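Local coordinates for protein manganese-dependent inorganic pyrophosphatase (Methanocaldococcus jannaschii, PDB 2EB0) that catalyses the hydrolysis of inorganic diphosphate to two phosphates, as a manganese-dependent family II pyrophosphatase with two metal ions per subunit, at residues R2-H7 against E61-D66; H67-Q72 against H88-L93; L82-D87 against P98-A103. All blocks are in the same frame, centred on the assembly; numbering follows the deposited sequence.

Interaction 1: R2-H7 against E61-D66; sequences RYVVGH and EIILVD. With MN (manganese (II) ion), chain F; MN (manganese (II) ion), chain E.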
ATOM      1  N   ARG B   2      -8.032  18.193   9.907  1.00 33.37           N
ATOM      2  CA  ARG B   2      -7.700  17.276   8.816  1.00 31.74           C
ATOM      3  C   ARG B   2      -7.060  18.004   7.622  1.00 29.14           C
ATOM      4  O   ARG B   2      -7.632  18.936   7.073  1.00 27.68           O
ATOM      5  CB  ARG B   2      -8.968  16.542   8.365  1.00 44.55           C
ATOM      6  CG  ARG B   2      -8.718  15.370   7.436  1.00 46.71           C
ATOM      7  CD  ARG B   2     -10.019  14.799   6.914  1.00 49.60           C
ATOM      8  NE  ARG B   2     -10.884  14.290   7.976  1.00 55.49           N
ATOM      9  CZ  ARG B   2     -10.575  13.269   8.769  1.00 56.34           C
ATOM     10  NH1 ARG B   2      -9.419  12.642   8.626  1.00 57.35           N
ATOM     11  NH2 ARG B   2     -11.429  12.867   9.704  1.00 57.74           N
ATOM     12  N   TYR B   3      -5.875  17.546   7.228  1.00 29.99           N
ATOM     13  CA  TYR B   3      -5.115  18.136   6.132  1.00 27.44           C
ATOM     14  C   TYR B   3      -4.710  17.121   5.066  1.00 26.76           C
ATOM     15  O   TYR B   3      -4.364  15.979   5.379  1.00 26.72           O
ATOM     16  CB  TYR B   3      -3.827  18.758   6.674  1.00 29.06           C
ATOM     17  CG  TYR B   3      -4.016  19.915   7.628  1.00 29.45           C
ATOM     18  CD1 TYR B   3      -4.123  21.218   7.153  1.00 27.70           C
ATOM     19  CD2 TYR B   3      -4.086  19.706   9.005  1.00 29.28           C
ATOM     20  CE1 TYR B   3      -4.293  22.287   8.016  1.00 30.34           C
ATOM     21  CE2 TYR B   3      -4.262  20.772   9.883  1.00 31.34           C
ATOM     22  CZ  TYR B   3      -4.364  22.061   9.379  1.00 31.96           C
ATOM     23  OH  TYR B   3      -4.553  23.124  10.231  1.00 34.12           O
ATOM     24  N   VAL B   4      -4.748  17.551   3.808  1.00 22.68           N
ATOM     25  CA  VAL B   4      -4.313  16.728   2.682  1.00 20.65           C
ATOM     26  C   VAL B   4      -2.975  17.368   2.290  1.00 20.37           C
ATOM     27  O   VAL B   4      -2.931  18.548   1.942  1.00 19.20           O
ATOM     28  CB  VAL B   4      -5.298  16.809   1.486  1.00 18.96           C
ATOM     29  CG1 VAL B   4      -4.760  15.983   0.310  1.00 17.91           C
ATOM     30  CG2 VAL B   4      -6.674  16.301   1.903  1.00 16.71           C
ATOM     31  N   VAL B   5      -1.886  16.608   2.365  1.00 19.82           N
ATOM     32  CA  VAL B   5      -0.576  17.169   2.052  1.00 20.78           C
ATOM     33  C   VAL B   5       0.270  16.346   1.096  1.00 18.32           C
ATOM     34  O   VAL B   5       0.233  15.115   1.109  1.00 17.22           O
ATOM     35  CB  VAL B   5       0.274  17.376   3.325  1.00 41.99           C
ATOM     36  CG1 VAL B   5       1.298  18.469   3.079  1.00 41.93           C
ATOM     37  CG2 VAL B   5      -0.608  17.720   4.506  1.00 45.28           C
ATOM     38  N   GLY B   6       1.032  17.052   0.269  1.00 16.16           N
ATOM     39  CA  GLY B   6       1.922  16.410  -0.674  1.00 15.06           C
ATOM     40  C   GLY B   6       3.286  16.288  -0.019  1.00 15.64           C
ATOM     41  O   GLY B   6       3.424  16.513   1.182  1.00 17.45           O
ATOM     42  N   HIS B   7       4.300  15.958  -0.803  1.00 22.10           N
ATOM     43  CA  HIS B   7       5.644  15.773  -0.275  1.00 23.82           C
ATOM     44  C   HIS B   7       6.527  17.024  -0.258  1.00 24.57           C
ATOM     45  O   HIS B   7       6.200  18.057  -0.856  1.00 23.55           O
ATOM     46  CB  HIS B   7       6.342  14.678  -1.076  1.00 25.42           C
ATOM     47  CG  HIS B   7       6.401  14.952  -2.548  1.00 27.24           C
ATOM     48  ND1 HIS B   7       7.071  16.036  -3.080  1.00 28.73           N
ATOM     49  CD2 HIS B   7       5.872  14.283  -3.602  1.00 27.05           C
ATOM     50  CE1 HIS B   7       6.952  16.021  -4.396  1.00 27.18           C
ATOM     51  NE2 HIS B   7       6.230  14.967  -4.737  1.00 27.85           N
ATOM     52  N   GLU B  61      -4.696  15.546  11.703  1.00 22.19           N
ATOM     53  CA  GLU B  61      -5.154  14.329  11.049  1.00 23.65           C
ATOM     54  C   GLU B  61      -4.636  14.492   9.626  1.00 23.62           C
ATOM     55  O   GLU B  61      -5.001  15.441   8.918  1.00 25.35           O
ATOM     56  CB  GLU B  61      -6.675  14.213  11.067  1.00 42.72           C
ATOM     57  CG  GLU B  61      -7.228  13.687  12.383  1.00 46.81           C
ATOM     58  CD  GLU B  61      -8.709  13.368  12.300  1.00 51.13           C
ATOM     59  OE1 GLU B  61      -9.287  12.922  13.316  1.00 55.02           O
ATOM     60  OE2 GLU B  61      -9.295  13.562  11.215  1.00 53.22           O
ATOM     61  N   ILE B  62      -3.779  13.571   9.215  1.00 28.66           N
ATOM     62  CA  ILE B  62      -3.153  13.655   7.911  1.00 26.16           C
ATOM     63  C   ILE B  62      -3.612  12.690   6.827  1.00 26.23           C
ATOM     64  O   ILE B  62      -3.885  11.510   7.070  1.00 27.17           O
ATOM     65  CB  ILE B  62      -1.632  13.495   8.058  1.00 24.32           C
ATOM     66  CG1 ILE B  62      -1.085  14.539   9.038  1.00 24.99           C
ATOM     67  CG2 ILE B  62      -0.965  13.606   6.702  1.00 23.65           C
ATOM     68  CD1 ILE B  62      -1.178  15.976   8.549  1.00 24.77           C
ATOM     69  N   ILE B  63      -3.695  13.231   5.619  1.00 19.43           N
ATOM     70  CA  ILE B  63      -4.033  12.476   4.429  1.00 19.20           C
ATOM     71  C   ILE B  63      -2.909  12.837   3.463  1.00 19.25           C
ATOM     72  O   ILE B  63      -2.807  13.984   3.004  1.00 17.13           O
ATOM     73  CB  ILE B  63      -5.374  12.904   3.812  1.00 22.54           C
ATOM     74  CG1 ILE B  63      -6.531  12.380   4.664  1.00 26.26           C
ATOM     75  CG2 ILE B  63      -5.478  12.363   2.400  1.00 21.72           C
ATOM     76  CD1 ILE B  63      -7.898  12.740   4.142  1.00 27.31           C
ATOM     77  N   LEU B  64      -2.057  11.860   3.175  1.00 20.63           N
ATOM     78  CA  LEU B  64      -0.931  12.078   2.284  1.00 20.30           C
ATOM     79  C   LEU B  64      -1.287  11.783   0.839  1.00 20.70           C
ATOM     80  O   LEU B  64      -1.986  10.816   0.553  1.00 22.75           O
ATOM     81  CB  LEU B  64       0.239  11.193   2.697  1.00 13.90           C
ATOM     82  CG  LEU B  64       0.727  11.355   4.138  1.00 15.13           C
ATOM     83  CD1 LEU B  64       1.834  10.339   4.410  1.00 12.96           C
ATOM     84  CD2 LEU B  64       1.236  12.781   4.352  1.00 14.72           C
ATOM     85  N   VAL B  65      -0.821  12.643  -0.060  1.00 16.02           N
ATOM     86  CA  VAL B  65      -1.025  12.454  -1.487  1.00 15.96           C
ATOM     87  C   VAL B  65       0.321  12.556  -2.172  1.00 16.99           C
ATOM     88  O   VAL B  65       1.192  13.308  -1.742  1.00 17.57           O
ATOM     89  CB  VAL B  65      -1.943  13.526  -2.136  1.00 20.10           C
ATOM     90  CG1 VAL B  65      -3.384  13.301  -1.726  1.00 20.43           C
ATOM     91  CG2 VAL B  65      -1.470  14.929  -1.748  1.00 20.92           C
ATOM     92  N   ASP B  66       0.498  11.750  -3.210  1.00 15.61           N
ATOM     93  CA  ASP B  66       1.699  11.800  -4.015  1.00 14.30           C
ATOM     94  C   ASP B  66       2.997  11.349  -3.377  1.00 14.76           C
ATOM     95  O   ASP B  66       4.067  11.692  -3.870  1.00 10.50           O
ATOM     96  CB  ASP B  66       1.893  13.218  -4.534  1.00 16.85           C
ATOM     97  CG  ASP B  66       2.650  13.253  -5.828  1.00 16.72           C
ATOM     98  OD1 ASP B  66       3.275  14.290  -6.114  1.00 18.10           O
ATOM     99  OD2 ASP B  66       2.601  12.244  -6.566  1.00 15.59           O
TER
HETATM  100 MN    MN F 504       5.280  14.482  -6.879  1.00 34.39          MN
HETATM  101 MN    MN E 503       3.128  12.657  -8.758  1.00 34.64          MN

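Interaction 2: H67-Q72 against H88-L93; sequences HSEKSQ and HHKVGL. With MN (manganese (II) ion), chain E.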
ATOM      1  N   HIS B  67       2.918  10.616  -2.272  1.00 21.04           N
ATOM      2  CA  HIS B  67       4.124  10.118  -1.639  1.00 21.22           C
ATOM      3  C   HIS B  67       3.808   9.121  -0.533  1.00 23.39           C
ATOM      4  O   HIS B  67       2.737   9.154   0.078  1.00 22.56           O
ATOM      5  CB  HIS B  67       5.005  11.270  -1.115  1.00 18.22           C
ATOM      6  CG  HIS B  67       4.512  11.913   0.147  1.00 17.98           C
ATOM      7  ND1 HIS B  67       3.363  12.672   0.201  1.00 18.02           N
ATOM      8  CD2 HIS B  67       5.046  11.949   1.394  1.00 17.08           C
ATOM      9  CE1 HIS B  67       3.210  13.149   1.426  1.00 17.65           C
ATOM     10  NE2 HIS B  67       4.218  12.725   2.169  1.00 16.55           N
ATOM     11  N   SER B  68       4.753   8.219  -0.311  1.00 26.54           N
ATOM     12  CA  SER B  68       4.621   7.178   0.691  1.00 28.87           C
ATOM     13  C   SER B  68       6.012   6.921   1.254  1.00 29.75           C
ATOM     14  O   SER B  68       6.412   5.778   1.458  1.00 31.17           O
ATOM     15  CB  SER B  68       4.073   5.908   0.038  1.00 30.57           C
ATOM     16  OG  SER B  68       3.938   4.862   0.982  1.00 33.90           O
ATOM     17  N   GLU B  69       6.753   7.996   1.483  1.00 26.76           N
ATOM     18  CA  GLU B  69       8.106   7.883   2.010  1.00 27.67           C
ATOM     19  C   GLU B  69       8.288   8.832   3.193  1.00 26.96           C
ATOM     20  O   GLU B  69       8.044  10.036   3.080  1.00 25.67           O
ATOM     21  CB  GLU B  69       9.124   8.214   0.917  1.00 27.98           C
ATOM     22  CG  GLU B  69      10.571   7.975   1.325  1.00 34.29           C
ATOM     23  CD  GLU B  69      10.987   6.510   1.217  1.00 38.28           C
ATOM     24  OE1 GLU B  69      12.018   6.138   1.828  1.00 37.86           O
ATOM     25  OE2 GLU B  69      10.290   5.738   0.512  1.00 38.56           O
ATOM     26  N   LYS B  70       8.710   8.278   4.326  1.00 20.56           N
ATOM     27  CA  LYS B  70       8.935   9.061   5.529  1.00 21.33           C
ATOM     28  C   LYS B  70       9.846  10.268   5.263  1.00 19.70           C
ATOM     29  O   LYS B  70       9.507  11.398   5.612  1.00 19.44           O
ATOM     30  CB  LYS B  70       9.550   8.173   6.614  1.00 68.35           C
ATOM     31  CG  LYS B  70       9.983   8.905   7.874  1.00 71.52           C
ATOM     32  CD  LYS B  70       8.804   9.525   8.601  1.00 78.96           C
ATOM     33  CE  LYS B  70       9.257  10.255   9.857  1.00 82.21           C
ATOM     34  NZ  LYS B  70       8.100  10.788  10.632  1.00 85.24           N
ATOM     35  N   SER B  71      10.995  10.036   4.637  1.00 27.70           N
ATOM     36  CA  SER B  71      11.924  11.127   4.378  1.00 28.92           C
ATOM     37  C   SER B  71      11.439  12.201   3.395  1.00 28.83           C
ATOM     38  O   SER B  71      12.165  13.153   3.115  1.00 31.35           O
ATOM     39  CB  SER B  71      13.279  10.568   3.928  1.00 25.58           C
ATOM     40  OG  SER B  71      13.120   9.473   3.047  1.00 30.79           O
ATOM     41  N   GLN B  72      10.218  12.058   2.887  1.00 22.78           N
ATOM     42  CA  GLN B  72       9.646  13.029   1.954  1.00 22.43           C
ATOM     43  C   GLN B  72       8.392  13.670   2.554  1.00 22.74           C
ATOM     44  O   GLN B  72       7.758  14.524   1.931  1.00 22.34           O
ATOM     45  CB  GLN B  72       9.267  12.341   0.638  1.00 21.07           C
ATOM     46  CG  GLN B  72      10.396  11.592  -0.034  1.00 20.22           C
ATOM     47  CD  GLN B  72       9.913  10.707  -1.170  1.00 28.10           C
ATOM     48  OE1 GLN B  72      10.646   9.836  -1.644  1.00 30.14           O
ATOM     49  NE2 GLN B  72       8.676  10.924  -1.616  1.00 29.06           N
ATOM     50  N   HIS B  88       0.845   7.197  -6.268  1.00 12.76           N
ATOM     51  CA  HIS B  88       1.163   6.444  -7.467  1.00 13.40           C
ATOM     52  C   HIS B  88       2.651   6.081  -7.455  1.00 13.38           C
ATOM     53  O   HIS B  88       3.262   5.832  -8.491  1.00 14.46           O
ATOM     54  CB  HIS B  88       0.779   7.213  -8.743  1.00 10.52           C
ATOM     55  CG  HIS B  88       1.604   8.433  -9.005  1.00 12.56           C
ATOM     56  ND1 HIS B  88       2.249   8.645 -10.206  1.00 15.12           N
ATOM     57  CD2 HIS B  88       1.831   9.537  -8.258  1.00  7.95           C
ATOM     58  CE1 HIS B  88       2.832   9.828 -10.189  1.00 11.71           C
ATOM     59  NE2 HIS B  88       2.591  10.391  -9.018  1.00 16.92           N
ATOM     60  N   HIS B  89       3.228   6.057  -6.263  1.00 25.49           N
ATOM     61  CA  HIS B  89       4.625   5.676  -6.105  1.00 25.98           C
ATOM     62  C   HIS B  89       4.623   4.316  -5.430  1.00 27.41           C
ATOM     63  O   HIS B  89       3.562   3.789  -5.094  1.00 30.21           O
ATOM     64  CB  HIS B  89       5.380   6.673  -5.223  1.00 21.12           C
ATOM     65  CG  HIS B  89       5.471   8.045  -5.806  1.00 20.21           C
ATOM     66  ND1 HIS B  89       4.440   8.957  -5.728  1.00 22.12           N
ATOM     67  CD2 HIS B  89       6.461   8.653  -6.504  1.00 20.56           C
ATOM     68  CE1 HIS B  89       4.790  10.069  -6.355  1.00 19.37           C
ATOM     69  NE2 HIS B  89       6.012   9.909  -6.835  1.00 21.58           N
ATOM     70  N   LYS B  90       5.807   3.748  -5.250  1.00 12.72           N
ATOM     71  CA  LYS B  90       5.959   2.458  -4.586  1.00 13.01           C
ATOM     72  C   LYS B  90       5.537   2.645  -3.128  1.00 12.27           C
ATOM     73  O   LYS B  90       5.474   3.771  -2.645  1.00 10.74           O
ATOM     74  CB  LYS B  90       7.430   2.036  -4.612  1.00 15.61           C
ATOM     75  CG  LYS B  90       8.319   2.918  -3.739  1.00 16.19           C
ATOM     76  CD  LYS B  90       9.783   2.757  -4.107  1.00 19.51           C
ATOM     77  CE  LYS B  90      10.698   3.464  -3.119  1.00 24.39           C
ATOM     78  NZ  LYS B  90      10.706   2.790  -1.788  1.00 26.73           N
ATOM     79  N   VAL B  91       5.250   1.554  -2.428  1.00 20.18           N
ATOM     80  CA  VAL B  91       4.891   1.667  -1.024  1.00 21.94           C
ATOM     81  C   VAL B  91       6.197   1.831  -0.239  1.00 25.28           C
ATOM     82  O   VAL B  91       7.106   1.002  -0.344  1.00 24.84           O
ATOM     83  CB  VAL B  91       4.157   0.417  -0.508  1.00 21.17           C
ATOM     84  CG1 VAL B  91       3.901   0.563   0.984  1.00 17.33           C
ATOM     85  CG2 VAL B  91       2.839   0.238  -1.259  1.00 20.88           C
ATOM     86  N   GLY B  92       6.296   2.910   0.529  1.00 23.53           N
ATOM     87  CA  GLY B  92       7.498   3.142   1.304  1.00 26.65           C
ATOM     88  C   GLY B  92       7.207   3.436   2.762  1.00 27.83           C
ATOM     89  O   GLY B  92       8.126   3.694   3.532  1.00 29.31           O
ATOM     90  N   LEU B  93       5.933   3.397   3.140  1.00 40.42           N
ATOM     91  CA  LEU B  93       5.532   3.672   4.517  1.00 43.18           C
ATOM     92  C   LEU B  93       4.745   2.531   5.126  1.00 42.18           C
ATOM     93  O   LEU B  93       3.775   2.070   4.536  1.00 46.44           O
ATOM     94  CB  LEU B  93       4.641   4.921   4.601  1.00 40.23           C
ATOM     95  CG  LEU B  93       5.211   6.337   4.532  1.00 45.43           C
ATOM     96  CD1 LEU B  93       4.078   7.336   4.735  1.00 44.11           C
ATOM     97  CD2 LEU B  93       6.275   6.530   5.607  1.00 45.90           C
TER
HETATM   98 MN    MN E 503       3.128  12.657  -8.758  1.00 34.64          MN
HETATM   99  O   HOH W   1      11.268   3.569   2.861  1.00 32.08           O
HETATM  100  O   HOH W   2      12.665   4.003  -0.090  1.00 36.19           O
HETATM  101  O   HOH W   3       9.227   5.444   5.213  1.00 41.94           O

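Interaction 3: L82-D87 against P98-A103; sequences LIAIID and PILYYA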
ATOM      1  N   LEU B  82      -2.421   9.613  10.894  1.00 32.15           N
ATOM      2  CA  LEU B  82      -2.491   9.242   9.477  1.00 31.84           C
ATOM      3  C   LEU B  82      -3.841   8.615   9.119  1.00 31.10           C
ATOM      4  O   LEU B  82      -4.156   7.510   9.565  1.00 30.55           O
ATOM      5  CB  LEU B  82      -1.372   8.254   9.139  1.00 36.26           C
ATOM      6  CG  LEU B  82      -0.532   8.492   7.878  1.00 41.26           C
ATOM      7  CD1 LEU B  82       0.205   7.200   7.513  1.00 38.44           C
ATOM      8  CD2 LEU B  82      -1.417   8.935   6.724  1.00 37.51           C
ATOM      9  N   ILE B  83      -4.624   9.321   8.304  1.00 27.56           N
ATOM     10  CA  ILE B  83      -5.945   8.862   7.874  1.00 26.41           C
ATOM     11  C   ILE B  83      -5.915   8.062   6.560  1.00 27.40           C
ATOM     12  O   ILE B  83      -6.548   7.007   6.445  1.00 28.64           O
ATOM     13  CB  ILE B  83      -6.909  10.061   7.658  1.00 26.33           C
ATOM     14  CG1 ILE B  83      -7.071  10.853   8.956  1.00 27.41           C
ATOM     15  CG2 ILE B  83      -8.263   9.567   7.137  1.00 24.00           C
ATOM     16  CD1 ILE B  83      -7.855  10.133  10.040  1.00 31.51           C
ATOM     17  N   ALA B  84      -5.190   8.564   5.563  1.00 24.44           N
ATOM     18  CA  ALA B  84      -5.142   7.878   4.274  1.00 23.65           C
ATOM     19  C   ALA B  84      -3.924   8.228   3.437  1.00 21.58           C
ATOM     20  O   ALA B  84      -3.184   9.161   3.743  1.00 21.19           O
ATOM     21  CB  ALA B  84      -6.418   8.199   3.463  1.00 10.28           C
ATOM     22  N   ILE B  85      -3.730   7.454   2.378  1.00 17.22           N
ATOM     23  CA  ILE B  85      -2.650   7.686   1.436  1.00 16.35           C
ATOM     24  C   ILE B  85      -3.199   7.426   0.037  1.00 18.10           C
ATOM     25  O   ILE B  85      -3.711   6.338  -0.240  1.00 18.80           O
ATOM     26  CB  ILE B  85      -1.442   6.757   1.687  1.00 16.23           C
ATOM     27  CG1 ILE B  85      -0.801   7.081   3.043  1.00 17.71           C
ATOM     28  CG2 ILE B  85      -0.423   6.934   0.577  1.00 11.25           C
ATOM     29  CD1 ILE B  85       0.427   6.248   3.368  1.00 16.33           C
ATOM     30  N   ILE B  86      -3.112   8.442  -0.818  1.00 19.47           N
ATOM     31  CA  ILE B  86      -3.562   8.376  -2.204  1.00 18.90           C
ATOM     32  C   ILE B  86      -2.309   8.715  -3.000  1.00 20.15           C
ATOM     33  O   ILE B  86      -1.845   9.861  -2.999  1.00 20.20           O
ATOM     34  CB  ILE B  86      -4.666   9.403  -2.467  1.00 17.95           C
ATOM     35  CG1 ILE B  86      -5.809   9.181  -1.470  1.00 17.81           C
ATOM     36  CG2 ILE B  86      -5.170   9.275  -3.901  1.00 16.25           C
ATOM     37  CD1 ILE B  86      -6.473   7.819  -1.586  1.00 20.45           C
ATOM     38  N   ASP B  87      -1.774   7.721  -3.701  1.00 21.58           N
ATOM     39  CA  ASP B  87      -0.507   7.907  -4.390  1.00 20.91           C
ATOM     40  C   ASP B  87      -0.348   7.114  -5.690  1.00 21.49           C
ATOM     41  O   ASP B  87      -1.284   6.469  -6.170  1.00 22.15           O
ATOM     42  CB  ASP B  87       0.579   7.488  -3.396  1.00 22.31           C
ATOM     43  CG  ASP B  87       1.951   7.948  -3.783  1.00 24.66           C
ATOM     44  OD1 ASP B  87       2.902   7.439  -3.160  1.00 27.67           O
ATOM     45  OD2 ASP B  87       2.090   8.807  -4.686  1.00 26.94           O
ATOM     46  N   PRO B  98      -4.705  -0.192  10.446  1.00 27.25           N
ATOM     47  CA  PRO B  98      -5.310  -0.234   9.112  1.00 28.40           C
ATOM     48  C   PRO B  98      -5.664   1.178   8.679  1.00 28.93           C
ATOM     49  O   PRO B  98      -6.164   1.975   9.468  1.00 28.97           O
ATOM     50  CB  PRO B  98      -6.537  -1.111   9.315  1.00 18.60           C
ATOM     51  CG  PRO B  98      -6.053  -2.095  10.334  1.00 19.03           C
ATOM     52  CD  PRO B  98      -5.344  -1.179  11.335  1.00 20.82           C
ATOM     53  N   ILE B  99      -5.410   1.469   7.410  1.00 30.15           N
ATOM     54  CA  ILE B  99      -5.634   2.794   6.865  1.00 30.29           C
ATOM     55  C   ILE B  99      -6.214   2.718   5.467  1.00 28.02           C
ATOM     56  O   ILE B  99      -6.130   1.678   4.820  1.00 27.41           O
ATOM     57  CB  ILE B  99      -4.275   3.540   6.829  1.00 32.70           C
ATOM     58  CG1 ILE B  99      -4.127   4.387   8.088  1.00 35.40           C
ATOM     59  CG2 ILE B  99      -4.115   4.331   5.544  1.00 35.06           C
ATOM     60  CD1 ILE B  99      -2.730   4.905   8.304  1.00 37.02           C
ATOM     61  N   LEU B 100      -6.835   3.804   5.015  1.00 22.99           N
ATOM     62  CA  LEU B 100      -7.338   3.836   3.650  1.00 20.02           C
ATOM     63  C   LEU B 100      -6.067   4.070   2.834  1.00 21.33           C
ATOM     64  O   LEU B 100      -5.352   5.062   3.034  1.00 21.12           O
ATOM     65  CB  LEU B 100      -8.298   4.997   3.428  1.00 20.01           C
ATOM     66  CG  LEU B 100      -8.542   5.321   1.946  1.00 19.25           C
ATOM     67  CD1 LEU B 100      -9.305   4.199   1.264  1.00 17.51           C
ATOM     68  CD2 LEU B 100      -9.315   6.607   1.844  1.00 15.96           C
ATOM     69  N   TYR B 101      -5.763   3.144   1.938  1.00 21.31           N
ATOM     70  CA  TYR B 101      -4.571   3.278   1.122  1.00 20.91           C
ATOM     71  C   TYR B 101      -4.967   2.995  -0.311  1.00 19.43           C
ATOM     72  O   TYR B 101      -5.466   1.917  -0.612  1.00 18.84           O
ATOM     73  CB  TYR B 101      -3.508   2.281   1.576  1.00 21.10           C
ATOM     74  CG  TYR B 101      -2.129   2.592   1.067  1.00 22.40           C
ATOM     75  CD1 TYR B 101      -1.876   2.714  -0.301  1.00 25.19           C
ATOM     76  CD2 TYR B 101      -1.075   2.788   1.950  1.00 21.93           C
ATOM     77  CE1 TYR B 101      -0.605   3.025  -0.776  1.00 23.03           C
ATOM     78  CE2 TYR B 101       0.199   3.099   1.486  1.00 24.62           C
ATOM     79  CZ  TYR B 101       0.424   3.216   0.122  1.00 24.06           C
ATOM     80  OH  TYR B 101       1.682   3.519  -0.335  1.00 24.97           O
ATOM     81  N   TYR B 102      -4.755   3.965  -1.193  1.00 15.21           N
ATOM     82  CA  TYR B 102      -5.111   3.776  -2.590  1.00 17.24           C
ATOM     83  C   TYR B 102      -4.037   4.319  -3.526  1.00 17.14           C
ATOM     84  O   TYR B 102      -3.843   5.538  -3.631  1.00 15.05           O
ATOM     85  CB  TYR B 102      -6.459   4.445  -2.888  1.00 21.93           C
ATOM     86  CG  TYR B 102      -6.975   4.186  -4.286  1.00 26.45           C
ATOM     87  CD1 TYR B 102      -6.921   2.905  -4.847  1.00 26.51           C
ATOM     88  CD2 TYR B 102      -7.523   5.215  -5.052  1.00 25.78           C
ATOM     89  CE1 TYR B 102      -7.394   2.664  -6.131  1.00 28.07           C
ATOM     90  CE2 TYR B 102      -8.002   4.980  -6.339  1.00 25.07           C
ATOM     91  CZ  TYR B 102      -7.933   3.705  -6.873  1.00 27.02           C
ATOM     92  OH  TYR B 102      -8.390   3.470  -8.149  1.00 26.33           O
ATOM     93  N   ALA B 103      -3.332   3.404  -4.185  1.00 14.38           N
ATOM     94  CA  ALA B 103      -2.287   3.780  -5.133  1.00 17.75           C
ATOM     95  C   ALA B 103      -2.363   2.960  -6.429  1.00 18.21           C
ATOM     96  O   ALA B 103      -2.534   1.745  -6.402  1.00 18.50           O
ATOM     97  CB  ALA B 103      -0.900   3.628  -4.481  1.00  9.78           C
TER
HETATM   98  O   HOH W   4       2.040   4.467  -2.726  1.00 36.56           O

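Interaction 1: R2-H7 against E61-D66
Asp66 bridges two manganese ions. Its OD1 binds the chain F ion, and its OD2 binds the chain E ion at 2.3 Å. His7 joins it on the chain F ion through NE2, at 2.4 Å. Asp11 completes the protein ligands of that ion, while Asp13, His88 and Asp147 share the other. The His7 ring is turned 32° from the Asp66 carboxylate plane. Its edge at CD2 meets Asp66 O in plane, 3.2 Å away. Both carboxylate oxygens have a second grip: OD1 is hydrogen-bonded to Ser14 OG and OD2 to Thr109 OG1. These bonds and the two metals would together fix the carboxylate's rotation.

Behind the ligands run strands 2-5 and 61-65, neighbours in the parallel sheet of the DHH domain. The metal site sits just past their C-terminal ends. Four backbone bonds zip the pair. The tightest include Tyr3 N to Glu61 O at 2.8 Å, nearly along the C=O axis. The last, Val65 N to Val5 O, comes from above the carbonyl plane instead. Val4 and Val65 share one sheet face, CG1 to CG1 at 3.6 Å, beneath Leu21 of helix 12-25. On the opposite face Tyr3 CB and Val5 CG2 flank the tip of Ile62, its CD1.

At the far end from the metals, Arg2 reaches out with CG anti to the backbone N (chi1 -168°) and bends at chi3. Glu61 OE2 lies over a face of the guanidinium in a salt bridge, 2.7 Å from Arg2 NH2, although the oxygen's place is less sure. An alanine in place of Arg2 would lose this salt bridge and the touch of Arg2 CD on Ile63 CD1, and would probably loosen the start of the strand pair. Ile83 of the next strand packs against both Arg2 and Glu61.

Interaction 2: H67-Q72 against H88-L93
The two loops pass side by side, their end-to-end directions 29° apart, and come closest where the CA atoms of Glu69 and Gly92 are 4.8 Å apart. Ser68 is the central side chain. Its OG, anti to the backbone N, accepts a nearly straight bond from Gly92 N at 3.1 Å. Leu93 N adds a weak, bent bond to the same OG. Tyr101 OH is a further partner of this hydroxyl. Gly92 has no side chain here, and a CB would run into Ser68 O and Glu69 OE2. Leu93 lies across the backbone of the other loop. Its CG sits on the Ser68 carbonyl, and its CD2 touches Lys70 CB at 3.8 Å.

The second loop opens with the last two residues of the DHH signature, Asp87-His88-His89. His88 NE2 binds the chain E manganese at 2.3 Å. His89 ND1 is tied back to Asp87 OD2.

Glu69 bends at chi2, so that OE2 makes a long salt bridge of 3.8 Å to Lys90 NZ. Its OE1 is hydrogen-bonded to Asp207 N, in strand 204-208 of the DHHA2 domain. Lys90 packs on Val298 in helix 293-306, so both loops meet that domain. A water linking the two backbones accepts from Lys70 N and donates to Gly92 O at 2.7 Å. Val91 N is hydrogen-bonded to Thr95 OG1 of the second subunit.

Interaction 3: L82-D87 against P98-A103
The Tyr101 ring has Ile85 over one face and Ala103 CB at its edge, in plane. Ile85 CB stands 4.0 Å from the ring centroid and 14° off the normal, a CH-pi contact. Ile85 and Tyr101 lie side by side and point the same way. CG2 of Ile85 also lies over that face, while CD1 reaches past the rim, 3.7 Å from Tyr101 CE2. The Tyr102 ring, on the other side of the sheet, meets Ile86 CD1 near its plane. That methyl comes to 3.6 Å from Tyr102 CB.

These are the last two strands of the parallel sheet in the DHH domain. Segments 82-87 and 100-103 run 3° from parallel. Strand 100-103 is outermost within the chain, but Tyr101, Tyr102 and Ala103 pair in an antiparallel ladder with a strand of the second subunit. The sheet therefore runs on across the dimer. Tyr101 meets the Tyr101 ring of the second subunit, and Tyr102 meets its Tyr102 ring.

Three backbone bonds hold the pair. Tyr102 N to Ile85 O is almost straight, at 2.8 Å and along the C=O axis. Ile85 N and Asp87 N donate to Leu100 O and Tyr102 O, both in the carbonyl plane. Towards the start of the strands, the Ile99 and Leu82 side chains cross at about a right angle, Ile99 CD1 3.7 Å from Leu82 CB. On the side of the sheet that carries Tyr102 and Ile86, Leu100 CD2 touches Ala84 CB.

Asp87 is the first residue of the DHH signature, its OD2 hydrogen-bonded to His89. Tyr101 OH, hydrogen-bonded to Ser68, also donates to a water at 2.6 Å, and that water donates to Asp87 OD1 at 3.1 Å.

How the interactions relate
From the N terminus, interaction 1 closes first. It brings strand 2-5 beside strand 61-65 after an excursion through helices 12-25 and 37-45 and two further strands. Interaction 2 closes the chain from loop 67-72, round through strand 81-87, to loop 88-93. Interaction 3 closes the connection from strand 81-87 to strand 100-103. Interactions 2 and 3 cross, because their segments alternate. Interaction 1 precedes both. Strands 61-65 and 81-87 are neighbours, so interactions 1 and 3 belong to one sheet, joined at Ile62 O and Ile83 N. Interactions 1 and 2 meet at the manganese of chain E. The loops of interaction 2 face the DHHA2 domain. Interactions 2 and 3 both reach the second subunit.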